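Local coordinates for uncharacterized protein (Nitrosospira multiformis, PDB 3LMF) that is of unknown function but, as a four-helix-bundle member of the Csp family with a cysteine-lined core, probably binds and stores copper(I), at residues A[24-27]-A[28-32]; A[17-20]-A[21-25]; A[82-85]-A[86-90]; A[41-44]-A[45-49]; A[59-62]-A[63-66]. All coordinates share one frame; numbering follows the deposited sequence.

Contact 1. Residues A[24-27]-A[28-32]; sequences TCLR and MAMNH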
loop_
_atom_site.group_PDB
_atom_site.type_symbol
_atom_site.label_atom_id
_atom_site.label_comp_id
_atom_site.label_asym_id
_atom_site.label_seq_id
_atom_site.Cartn_x
_atom_site.Cartn_y
_atom_site.Cartn_z
ATOM N N THR A 24 6.292 10.754 8.321
ATOM C CA THR A 24 6.803 10.900 9.678
ATOM C C THR A 24 6.510 9.674 10.545
ATOM O O THR A 24 7.393 9.174 11.232
ATOM C CB THR A 24 6.201 12.159 10.352
ATOM O OG1 THR A 24 6.543 13.317 9.582
ATOM C CG2 THR A 24 6.734 12.336 11.775
ATOM N N CYS A 25 5.282 9.176 10.526
ATOM C CA CYS A 25 4.983 8.020 11.349
ATOM C C CYS A 25 5.782 6.784 10.942
ATOM O O CYS A 25 6.339 6.101 11.803
ATOM C CB CYS A 25 3.476 7.742 11.345
ATOM S SG CYS A 25 2.540 9.045 12.253
ATOM N N LEU A 26 5.861 6.508 9.642
ATOM C CA LEU A 26 6.611 5.345 9.159
ATOM C C LEU A 26 8.096 5.471 9.508
ATOM O O LEU A 26 8.704 4.538 10.036
ATOM C CB LEU A 26 6.476 5.204 7.635
ATOM C CG LEU A 26 6.358 3.799 7.032
ATOM C CD1 LEU A 26 6.795 3.845 5.560
ATOM C CD2 LEU A 26 7.215 2.804 7.797
ATOM N N ARG A 27 8.671 6.631 9.206
ATOM C CA ARG A 27 10.083 6.877 9.464
ATOM C C ARG A 27 10.470 6.721 10.928
ATOM O O ARG A 27 11.391 5.976 11.269
ATOM C CB ARG A 27 10.473 8.278 8.981
ATOM C CG ARG A 27 11.906 8.680 9.325
ATOM C CD ARG A 27 12.302 9.975 8.625
ATOM N NE ARG A 27 11.467 11.114 9.011
ATOM C CZ ARG A 27 11.534 11.735 10.186
ATOM N NH1 ARG A 27 12.402 11.332 11.107
ATOM N NH2 ARG A 27 10.739 12.767 10.439
HETATM N N MSE A 28 9.756 7.415 11.799
HETATM C CA MSE A 28 10.066 7.358 13.218
HETATM C C MSE A 28 9.861 5.983 13.837
HETATM O O MSE A 28 10.667 5.540 14.661
HETATM C CB MSE A 28 9.256 8.417 13.953
HETATM C CG MSE A 28 9.471 9.781 13.344
HETATM SE SE MSE A 28 9.427 11.185 14.628
HETATM C CE MSE A 28 11.280 11.083 15.194
ATOM N N ALA A 29 8.797 5.302 13.433
ATOM C CA ALA A 29 8.522 3.973 13.957
ATOM C C ALA A 29 9.612 2.980 13.552
ATOM O O ALA A 29 10.127 2.238 14.388
ATOM C CB ALA A 29 7.176 3.489 13.453
HETATM N N MSE A 30 9.964 2.982 12.268
HETATM C CA MSE A 30 10.967 2.068 11.731
HETATM C C MSE A 30 12.416 2.464 12.025
HETATM O O MSE A 30 13.342 1.687 11.783
HETATM C CB MSE A 30 10.764 1.919 10.222
HETATM C CG MSE A 30 9.448 1.237 9.839
HETATM SE SE MSE A 30 9.319 -0.615 10.441
HETATM C CE MSE A 30 8.376 -0.340 12.114
ATOM N N ASN A 31 12.614 3.670 12.544
ATOM C CA ASN A 31 13.956 4.126 12.874
ATOM C C ASN A 31 14.086 4.483 14.352
ATOM O O ASN A 31 14.469 3.642 15.159
ATOM C CB ASN A 31 14.332 5.318 11.989
ATOM C CG ASN A 31 14.488 4.924 10.532
ATOM O OD1 ASN A 31 15.453 4.264 10.165
ATOM N ND2 ASN A 31 13.525 5.305 9.701
ATOM N N HIS A 32 13.753 5.721 14.703
ATOM C CA HIS A 32 13.848 6.193 16.084
ATOM C C HIS A 32 13.322 5.195 17.125
ATOM O O HIS A 32 14.069 4.744 17.994
ATOM C CB HIS A 32 13.098 7.521 16.235
ATOM C CG HIS A 32 13.257 8.161 17.582
ATOM N ND1 HIS A 32 12.382 9.111 18.059
ATOM C CD2 HIS A 32 14.194 7.992 18.546
ATOM C CE1 HIS A 32 12.772 9.500 19.262
ATOM N NE2 HIS A 32 13.867 8.837 19.579
#
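Asn31 reaches back one turn to the carbonyl of Arg27. Its ND2 donates to Arg27 O at 2.7 Å. The bond is somewhat bent, with an N-H...O angle of 147°, and the oxygen lies 17° out of the Asn31 amide plane. The torsion of Asn31 sets this up: CG is anti to its own carbonyl carbon (chi1 -68°), on the side of the preceding turn. The two side chains cross at about a right angle, and Asn31 ND2 passes 3.8 Å from Arg27 CG. Leu26 and Met30 make a tight apolar pair, with Leu26 CD2 only 3.4 Å from Met30 CG. Met28, a selenomethionine, runs alongside Thr24. Its SE lies 4.1 Å from the Thr24 CG2 methyl. Its CG also sits over one face of the Arg27 guanidinium, 4.0 Å from NH1.

The stretch belongs to helix 8-36 of the four-helix bundle. Regular backbone bonds join Met28 N to Thr24 O, Ala29 N to Cys25 O and Met30 N to Leu26 O. The helix then widens into a pi-type turn at 29-32. Asn31 lies in it and sends its amide back to the Arg27 carbonyl just before it.

Beyond this shell, Asn31 ND2 also bonds to Leu64 O of the second subunit. A leucine in place of Asn31 would probably leave Arg27 O and that Leu64 O without their amide donor. Arg27 NH2 forms a salt bridge with Glu96, and Cys25 packs inward on Cys52, Cys97 and Cys101.

Contact 2. Residues A[17-20]-A[21-25]; sequences ACNH and CYRTC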
loop_
_atom_site.group_PDB
_atom_site.type_symbol
_atom_site.label_atom_id
_atom_site.label_comp_id
_atom_site.label_asym_id
_atom_site.label_seq_id
_atom_site.Cartn_x
_atom_site.Cartn_y
_atom_site.Cartn_z
ATOM N N ALA A 17 -0.787 17.303 4.373
ATOM C CA ALA A 17 -0.781 16.962 5.789
ATOM C C ALA A 17 -0.743 15.442 5.965
ATOM O O ALA A 17 0.045 14.923 6.755
ATOM C CB ALA A 17 -2.013 17.546 6.471
ATOM N N CYS A 18 -1.601 14.732 5.240
ATOM C CA CYS A 18 -1.622 13.278 5.319
ATOM C C CYS A 18 -0.288 12.712 4.825
ATOM O O CYS A 18 0.264 11.795 5.433
ATOM C CB CYS A 18 -2.759 12.697 4.473
ATOM S SG CYS A 18 -4.389 12.822 5.234
ATOM N N ASN A 19 0.225 13.260 3.726
ATOM C CA ASN A 19 1.496 12.798 3.160
ATOM C C ASN A 19 2.629 13.020 4.161
ATOM O O ASN A 19 3.461 12.139 4.370
ATOM C CB ASN A 19 1.789 13.527 1.831
ATOM C CG ASN A 19 3.050 13.012 1.121
ATOM O OD1 ASN A 19 3.259 11.813 0.979
ATOM N ND2 ASN A 19 3.881 13.934 0.661
ATOM N N HIS A 20 2.650 14.186 4.797
ATOM C CA HIS A 20 3.693 14.494 5.774
ATOM C C HIS A 20 3.601 13.583 6.999
ATOM O O HIS A 20 4.604 13.039 7.456
ATOM C CB HIS A 20 3.593 15.963 6.212
ATOM C CG HIS A 20 4.655 16.381 7.183
ATOM N ND1 HIS A 20 5.979 16.518 6.827
ATOM C CD2 HIS A 20 4.590 16.669 8.506
ATOM C CE1 HIS A 20 6.684 16.870 7.887
ATOM N NE2 HIS A 20 5.866 16.967 8.919
ATOM N N CYS A 21 2.393 13.413 7.521
ATOM C CA CYS A 21 2.178 12.575 8.698
ATOM C C CYS A 21 2.462 11.110 8.401
ATOM O O CYS A 21 2.965 10.371 9.256
ATOM C CB CYS A 21 0.738 12.737 9.209
ATOM S SG CYS A 21 0.355 11.802 10.717
ATOM N N TYR A 22 2.126 10.673 7.197
ATOM C CA TYR A 22 2.388 9.285 6.841
ATOM C C TYR A 22 3.904 9.057 6.813
ATOM O O TYR A 22 4.401 8.104 7.405
ATOM C CB TYR A 22 1.714 8.958 5.498
ATOM C CG TYR A 22 2.550 8.209 4.491
ATOM C CD1 TYR A 22 3.055 6.940 4.765
ATOM C CD2 TYR A 22 2.782 8.753 3.238
ATOM C CE1 TYR A 22 3.766 6.230 3.804
ATOM C CE2 TYR A 22 3.486 8.060 2.274
ATOM C CZ TYR A 22 3.974 6.801 2.557
ATOM O OH TYR A 22 4.642 6.111 1.575
ATOM N N ARG A 23 4.640 9.948 6.160
ATOM C CA ARG A 23 6.086 9.806 6.098
ATOM C C ARG A 23 6.730 9.820 7.486
ATOM O O ARG A 23 7.594 8.997 7.788
ATOM C CB ARG A 23 6.684 10.908 5.224
ATOM C CG ARG A 23 6.395 10.689 3.750
ATOM C CD ARG A 23 6.848 11.845 2.902
ATOM N NE ARG A 23 8.232 12.200 3.159
ATOM C CZ ARG A 23 8.949 13.013 2.392
ATOM N NH1 ARG A 23 10.207 13.288 2.713
ATOM N NH2 ARG A 23 8.413 13.538 1.299
ATOM N N THR A 24 6.292 10.754 8.321
ATOM C CA THR A 24 6.803 10.900 9.678
ATOM C C THR A 24 6.510 9.674 10.545
ATOM O O THR A 24 7.393 9.174 11.232
ATOM C CB THR A 24 6.201 12.159 10.352
ATOM O OG1 THR A 24 6.543 13.317 9.582
ATOM C CG2 THR A 24 6.734 12.336 11.775
ATOM N N CYS A 25 5.282 9.176 10.526
ATOM C CA CYS A 25 4.983 8.020 11.349
ATOM C C CYS A 25 5.782 6.784 10.942
ATOM O O CYS A 25 6.339 6.101 11.803
ATOM C CB CYS A 25 3.476 7.742 11.345
ATOM S SG CYS A 25 2.540 9.045 12.253
#
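Thr24 has its OG1 beside the backbone N (chi1 -59°), facing back toward His20 on the preceding turn. His20 has CG on the far side from its own backbone N (chi1 -178°), which carries the imidazole forward along the helix to meet that hydroxyl. Thr24 OG1 donates to His20 O at 2.9 Å. It comes from above the carbonyl plane, 38° out of it. Thr24 N also donates to His20 O, at 3.0 Å, from the opposite face of that plane. One carbonyl oxygen is thus gripped by two bonds from the same residue. The hydroxyl also lies over one face of the His20 ring, offset toward the rim, with OG1 3.8 Å from NE2. A valine in place of Thr24 has no hydroxyl, and would probably leave His20 O with the backbone bond alone and the imidazole face without its polar neighbour.

The other side chains lean on backbone carbonyls. Tyr22 CB touches Cys18 O at 3.2 Å, and Arg23 CG lies 3.3 Å from Asn19 O. Their polar ends leave the chain: Tyr22 OH bonds to Asn61 OD1 of the second subunit, and Arg23 NH1 forms a salt bridge with Asp16 of the same neighbour. Cys18 packs inward on Cys104 and Cys108.

Backbone bonds such as Cys21 N to Ala17 O keep the helix regular. This is a central stretch of a bundle helix, with Cys18 and Cys21 turned to helix 95-112 and Asn19, Tyr22 and Arg23 to the second subunit, consistent with the Csp fold.

Contact 3. Residues A[82-85]-A[86-90]; sequences DACA and KSCEQ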
loop_
_atom_site.group_PDB
_atom_site.type_symbol
_atom_site.label_atom_id
_atom_site.label_comp_id
_atom_site.label_asym_id
_atom_site.label_seq_id
_atom_site.Cartn_x
_atom_site.Cartn_y
_atom_site.Cartn_z
ATOM N N ASP A 82 -5.301 11.215 16.117
ATOM C CA ASP A 82 -5.426 11.745 17.476
ATOM C C ASP A 82 -4.912 10.732 18.482
ATOM O O ASP A 82 -4.220 11.089 19.436
ATOM C CB ASP A 82 -6.879 12.083 17.833
ATOM C CG ASP A 82 -7.331 13.424 17.281
ATOM O OD1 ASP A 82 -6.585 14.421 17.412
ATOM O OD2 ASP A 82 -8.454 13.484 16.733
ATOM N N ALA A 83 -5.268 9.470 18.289
ATOM C CA ALA A 83 -4.810 8.443 19.210
ATOM C C ALA A 83 -3.292 8.292 19.112
ATOM O O ALA A 83 -2.617 8.173 20.129
ATOM C CB ALA A 83 -5.508 7.109 18.916
ATOM N N CYS A 84 -2.746 8.320 17.899
ATOM C CA CYS A 84 -1.300 8.179 17.741
ATOM C C CYS A 84 -0.562 9.352 18.384
ATOM O O CYS A 84 0.499 9.174 18.980
ATOM C CB CYS A 84 -0.923 8.063 16.258
ATOM S SG CYS A 84 0.848 7.763 15.939
ATOM N N ALA A 85 -1.125 10.550 18.268
ATOM C CA ALA A 85 -0.505 11.739 18.855
ATOM C C ALA A 85 -0.412 11.607 20.374
ATOM O O ALA A 85 0.588 11.992 20.979
ATOM C CB ALA A 85 -1.305 12.989 18.498
ATOM N N LYS A 86 -1.455 11.062 20.987
ATOM C CA LYS A 86 -1.466 10.896 22.432
ATOM C C LYS A 86 -0.466 9.831 22.861
ATOM O O LYS A 86 0.177 9.951 23.909
ATOM C CB LYS A 86 -2.873 10.543 22.913
ATOM C CG LYS A 86 -3.860 11.690 22.738
ATOM C CD LYS A 86 -5.237 11.342 23.278
ATOM C CE LYS A 86 -6.227 12.479 23.047
ATOM N NZ LYS A 86 -7.600 12.115 23.507
ATOM N N SER A 87 -0.327 8.795 22.046
ATOM C CA SER A 87 0.615 7.725 22.345
ATOM C C SER A 87 2.038 8.276 22.307
ATOM O O SER A 87 2.860 7.937 23.153
ATOM C CB SER A 87 0.461 6.591 21.329
ATOM O OG SER A 87 1.316 5.507 21.644
ATOM N N CYS A 88 2.321 9.140 21.335
ATOM C CA CYS A 88 3.654 9.721 21.210
ATOM C C CYS A 88 3.981 10.750 22.297
ATOM O O CYS A 88 5.155 11.043 22.541
ATOM C CB CYS A 88 3.834 10.360 19.831
ATOM S SG CYS A 88 3.956 9.185 18.460
ATOM N N GLU A 89 2.955 11.298 22.946
ATOM C CA GLU A 89 3.168 12.281 24.009
ATOM C C GLU A 89 3.943 11.658 25.169
ATOM O O GLU A 89 4.679 12.346 25.878
ATOM C CB GLU A 89 1.828 12.822 24.526
ATOM C CG GLU A 89 1.085 13.709 23.542
ATOM C CD GLU A 89 -0.263 14.191 24.071
ATOM O OE1 GLU A 89 -0.944 14.942 23.346
ATOM O OE2 GLU A 89 -0.640 13.822 25.203
ATOM N N GLN A 90 3.770 10.351 25.347
ATOM C CA GLN A 90 4.434 9.599 26.409
ATOM C C GLN A 90 5.951 9.476 26.214
ATOM O O GLN A 90 6.709 9.546 27.182
ATOM C CB GLN A 90 3.842 8.185 26.500
ATOM C CG GLN A 90 3.222 7.822 27.844
ATOM C CD GLN A 90 1.779 8.272 27.968
ATOM O OE1 GLN A 90 0.942 7.802 27.166
ATOM N NE2 GLN A 90 1.481 9.088 28.868
#
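Cys84 and Cys88 stand one turn apart on helix 70-90 and form a CXXXC motif. In the Csp family such motifs line the inside of a four-helix bundle and bind copper(I). That role is inferred for this protein. The thiols are near neighbours, with Cys84 SG 4.2 Å from Cys88 SG. This is an apolar contact and too long for a disulfide. Both sulfurs face other helices: Cys84 packs on Cys52 and Cys101, and Cys88 on Cys97.

Backbone hydrogen bonds hold the turn. Cys88 N donates to Cys84 O at 3.0 Å, and Ser87 N to Ala83 O at 3.1 Å. The last of the series, Glu89 N to Ala85 O, is weak.

Charged groups lie on the outer side. Asp82 OD2 forms a salt bridge with Arg109, and Glu89 OE1 with Arg102, both on helix 95-112. Lys86 is extended beyond CG, and its NZ stays 6.6 Å from Asp82 OD1.

Aliphatic carbons pack against the carbonyls. Lys86 CG rests 3.4 Å from Asp82 O. CG of Glu89 is anti to its own carbonyl carbon (chi1 -70°), directed back along the helix, and comes within 3.1 Å of Ala85 O.

Contact 4. Residues A[41-44]-A[45-49]; sequences VEAD and HLRLM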
loop_
_atom_site.group_PDB
_atom_site.type_symbol
_atom_site.label_atom_id
_atom_site.label_comp_id
_atom_site.label_asym_id
_atom_site.label_seq_id
_atom_site.Cartn_x
_atom_site.Cartn_y
_atom_site.Cartn_z
ATOM N N VAL A 41 8.945 0.580 21.709
ATOM C CA VAL A 41 8.610 -0.610 20.944
ATOM C C VAL A 41 7.491 -1.414 21.595
ATOM O O VAL A 41 7.306 -2.593 21.299
ATOM C CB VAL A 41 9.863 -1.497 20.758
ATOM C CG1 VAL A 41 9.599 -2.579 19.723
ATOM C CG2 VAL A 41 11.040 -0.634 20.327
ATOM N N GLU A 42 6.740 -0.765 22.479
ATOM C CA GLU A 42 5.629 -1.420 23.156
ATOM C C GLU A 42 4.563 -1.764 22.116
ATOM O O GLU A 42 4.236 -0.945 21.257
ATOM C CB GLU A 42 5.055 -0.496 24.237
ATOM C CG GLU A 42 4.049 -1.166 25.160
ATOM C CD GLU A 42 2.660 -1.271 24.554
ATOM O OE1 GLU A 42 1.967 -2.279 24.819
ATOM O OE2 GLU A 42 2.254 -0.337 23.825
ATOM N N ALA A 43 4.028 -2.976 22.205
ATOM C CA ALA A 43 3.020 -3.463 21.264
ATOM C C ALA A 43 1.982 -2.443 20.790
ATOM O O ALA A 43 1.900 -2.154 19.596
ATOM C CB ALA A 43 2.316 -4.681 21.850
ATOM N N ASP A 44 1.186 -1.909 21.713
ATOM C CA ASP A 44 0.153 -0.945 21.350
ATOM C C ASP A 44 0.683 0.310 20.657
ATOM O O ASP A 44 0.070 0.801 19.712
ATOM C CB ASP A 44 -0.665 -0.529 22.582
ATOM C CG ASP A 44 -1.389 -1.698 23.237
ATOM O OD1 ASP A 44 -2.007 -2.513 22.519
ATOM O OD2 ASP A 44 -1.352 -1.793 24.480
ATOM N N HIS A 45 1.811 0.834 21.116
ATOM C CA HIS A 45 2.364 2.038 20.513
ATOM C C HIS A 45 2.824 1.829 19.078
ATOM O O HIS A 45 2.442 2.584 18.181
ATOM C CB HIS A 45 3.534 2.567 21.345
ATOM C CG HIS A 45 4.345 3.619 20.647
ATOM N ND1 HIS A 45 3.839 4.853 20.314
ATOM C CD2 HIS A 45 5.624 3.599 20.199
ATOM C CE1 HIS A 45 4.773 5.557 19.689
ATOM N NE2 HIS A 45 5.863 4.817 19.607
ATOM N N LEU A 46 3.647 0.810 18.855
ATOM C CA LEU A 46 4.153 0.550 17.514
ATOM C C LEU A 46 3.016 0.237 16.535
ATOM O O LEU A 46 2.991 0.793 15.439
ATOM C CB LEU A 46 5.177 -0.588 17.541
ATOM C CG LEU A 46 6.199 -0.514 16.404
ATOM C CD1 LEU A 46 7.022 0.768 16.528
ATOM C CD2 LEU A 46 7.102 -1.728 16.458
ATOM N N ARG A 47 2.075 -0.626 16.927
ATOM C CA ARG A 47 0.946 -0.943 16.052
ATOM C C ARG A 47 0.267 0.343 15.626
ATOM O O ARG A 47 -0.028 0.553 14.447
ATOM C CB ARG A 47 -0.133 -1.774 16.748
ATOM C CG ARG A 47 0.153 -3.221 16.982
ATOM C CD ARG A 47 -1.160 -3.961 17.229
ATOM N NE ARG A 47 -0.923 -5.303 17.736
ATOM C CZ ARG A 47 -0.786 -5.601 19.021
ATOM N NH1 ARG A 47 -0.873 -4.648 19.940
ATOM N NH2 ARG A 47 -0.536 -6.852 19.388
ATOM N N LEU A 48 -0.012 1.191 16.608
ATOM C CA LEU A 48 -0.685 2.452 16.342
ATOM C C LEU A 48 0.126 3.271 15.347
ATOM O O LEU A 48 -0.418 3.830 14.398
ATOM C CB LEU A 48 -0.877 3.236 17.642
ATOM C CG LEU A 48 -1.859 4.410 17.573
ATOM C CD1 LEU A 48 -3.170 3.962 16.943
ATOM C CD2 LEU A 48 -2.097 4.943 18.981
HETATM N N MSE A 49 1.433 3.318 15.563
HETATM C CA MSE A 49 2.319 4.061 14.693
HETATM C C MSE A 49 2.166 3.600 13.244
HETATM O O MSE A 49 2.004 4.421 12.338
HETATM C CB MSE A 49 3.760 3.869 15.140
HETATM C CG MSE A 49 4.631 5.042 14.817
HETATM SE SE MSE A 49 4.216 6.541 15.969
HETATM C CE MSE A 49 5.979 7.324 15.934
HETATM O O HOH W 1 -3.248 -2.560 19.943
#
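Glu42 is the N-cap of helix 43-64, and its carboxylate folds over the helix start onto the amides of Asp44 and His45, the second and third helical residues. Glu42 OE2 accepts from His45 N at 3.0 Å, met nearly along its own C-O axis. Glu42 OE1 accepts a weaker bond from Asp44 N at 3.2 Å. The side chain gets there by a bend: CG lies opposite the backbone N, and chi2 of -80° then brings the carboxylate round to these amides. Backbone bonding begins at once, with Leu46 N donating to Glu42 O in an almost straight line (172°).

On the outer side, Asp44 OD1 meets the edge of the Arg47 guanidinium. The salt bridge is long, 3.5 Å from OD1 to NH1, and the two planes are 44° apart. A water spans the gap, donating to Asp44 OD1 at 2.9 Å and weakly accepting from Arg47 NH1. NH2 of Arg47 goes to Glu35 of the third subunit.

Val41 CG1 lies alongside Leu46 CD2 at 4.2 Å. The His45 ring lies among helices 8-36 and 70-90, where its ND1 pairs with Ser87 OG.

The negative charges of Glu42 and Asp44 would probably interact favourably with the helix N-terminus. The motif is an N-cap in which the side chain of Glu42 meets helix amides.

Contact 5. Residues A[59-62]-A[63-66]; sequences SLNF and MLSG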
loop_
_atom_site.group_PDB
_atom_site.type_symbol
_atom_site.label_atom_id
_atom_site.label_comp_id
_atom_site.label_asym_id
_atom_site.label_seq_id
_atom_site.Cartn_x
_atom_site.Cartn_y
_atom_site.Cartn_z
ATOM N N SER A 59 -5.788 7.673 2.976
ATOM C CA SER A 59 -6.485 8.949 2.799
ATOM C C SER A 59 -5.823 9.727 1.667
ATOM O O SER A 59 -6.497 10.273 0.796
ATOM C CB SER A 59 -6.421 9.757 4.093
ATOM O OG SER A 59 -7.140 9.086 5.125
ATOM N N LEU A 60 -4.496 9.769 1.687
ATOM C CA LEU A 60 -3.739 10.453 0.652
ATOM C C LEU A 60 -4.107 9.887 -0.715
ATOM O O LEU A 60 -4.382 10.630 -1.646
ATOM C CB LEU A 60 -2.234 10.278 0.894
ATOM C CG LEU A 60 -1.298 10.799 -0.204
ATOM C CD1 LEU A 60 -1.518 12.293 -0.405
ATOM C CD2 LEU A 60 0.148 10.520 0.182
ATOM N N ASN A 61 -4.117 8.566 -0.831
ATOM C CA ASN A 61 -4.445 7.943 -2.103
ATOM C C ASN A 61 -5.880 8.223 -2.542
ATOM O O ASN A 61 -6.126 8.463 -3.722
ATOM C CB ASN A 61 -4.188 6.434 -2.046
ATOM C CG ASN A 61 -2.695 6.101 -2.015
ATOM O OD1 ASN A 61 -1.847 6.989 -2.161
ATOM N ND2 ASN A 61 -2.368 4.825 -1.837
ATOM N N PHE A 62 -6.826 8.197 -1.609
ATOM C CA PHE A 62 -8.208 8.471 -1.967
ATOM C C PHE A 62 -8.385 9.880 -2.520
ATOM O O PHE A 62 -9.079 10.079 -3.511
ATOM C CB PHE A 62 -9.133 8.253 -0.759
ATOM C CG PHE A 62 -9.739 6.884 -0.709
ATOM C CD1 PHE A 62 -8.928 5.752 -0.659
ATOM C CD2 PHE A 62 -11.120 6.720 -0.744
ATOM C CE1 PHE A 62 -9.484 4.470 -0.645
ATOM C CE2 PHE A 62 -11.684 5.442 -0.730
ATOM C CZ PHE A 62 -10.866 4.317 -0.681
HETATM N N MSE A 63 -7.748 10.851 -1.884
HETATM C CA MSE A 63 -7.850 12.227 -2.333
HETATM C C MSE A 63 -7.076 12.445 -3.630
HETATM O O MSE A 63 -7.491 13.224 -4.480
HETATM C CB MSE A 63 -7.344 13.181 -1.248
HETATM C CG MSE A 63 -8.300 13.324 -0.070
HETATM SE SE MSE A 63 -7.558 14.356 1.388
HETATM C CE MSE A 63 -7.949 16.139 0.774
ATOM N N LEU A 64 -5.950 11.764 -3.788
ATOM C CA LEU A 64 -5.187 11.916 -5.014
ATOM C C LEU A 64 -5.990 11.368 -6.187
ATOM O O LEU A 64 -5.976 11.946 -7.270
ATOM C CB LEU A 64 -3.854 11.175 -4.922
ATOM C CG LEU A 64 -2.799 11.872 -4.073
ATOM C CD1 LEU A 64 -1.645 10.926 -3.847
ATOM C CD2 LEU A 64 -2.335 13.150 -4.767
ATOM N N SER A 65 -6.712 10.272 -5.953
ATOM C CA SER A 65 -7.494 9.631 -6.993
ATOM C C SER A 65 -8.840 10.298 -7.256
ATOM O O SER A 65 -9.576 9.874 -8.147
ATOM C CB SER A 65 -7.724 8.160 -6.642
ATOM O OG SER A 65 -8.751 8.036 -5.670
ATOM N N GLY A 66 -9.157 11.335 -6.486
ATOM C CA GLY A 66 -10.417 12.039 -6.658
ATOM C C GLY A 66 -11.622 11.231 -6.214
ATOM O O GLY A 66 -12.696 11.335 -6.806
#
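Leu60 and Leu64 pack at a slant one turn apart. The Leu64 CD1 methyl wedges against Leu60, 3.7 Å from its CG and 3.7 Å from its CD1. Leu64 also rests on the backbone, with CG 3.2 Å from Leu60 O. The pair lies at a subunit interface: Leu60 packs on Tyr22 and Leu64 on Arg23, both of the second subunit.

The Ser65 hydroxyl reaches back to the carbonyl of Phe62. Its OG stands between the backbone N and the carbonyl carbon (chi1 78°), a rotamer that brings the hydroxyl up to Phe62. Ser65 OG donates to Phe62 O at 3.0 Å. The donor sits above the carbonyl plane, 37° out of it. The same OG bonds to Asn51 ND2 of the fourth subunit, so this buried hydroxyl has two partners; Asn61, besides the Tyr22 bond of its OD1 to the second subunit, gives its ND2 to Glu54 of that fourth subunit.

Helix 43-64 ends here in a Schellman motif. Ser65 N still donates to Asn61 O at 2.9 Å. Gly66 then takes positive phi (71°), a conformation that favours glycine, and its N makes a weak bond to Met63 O at 3.2 Å.

The chemistry is mixed: the Leu60-Leu64 pair gives an apolar patch at the second subunit, while the Ser65 hydroxyl and the Asn61 amide bond polar groups where three subunits meet.

How the contacts relate
Along the chain the order is contact 2, contact 1, contact 4, contact 5, contact 3. Contacts 2 and 1 overlap on helix 8-36 and share Thr24 and Cys25, with centres about 10 Å apart. Contacts 4 and 5 sit at the two ends of helix 43-64, centres about 26 Å apart and on opposite sides of the chain's centre. Contact 3 lies on helix 70-90. It touches contact 4 and, through Cys25 SG and Cys84 SG 4.3 Å apart, contacts 1 and 2. Contacts 1, 2 and 5 all reach the second subunit. The set thus ties a cysteine-lined bundle interior, consistent with copper binding, to the tetramer interfaces.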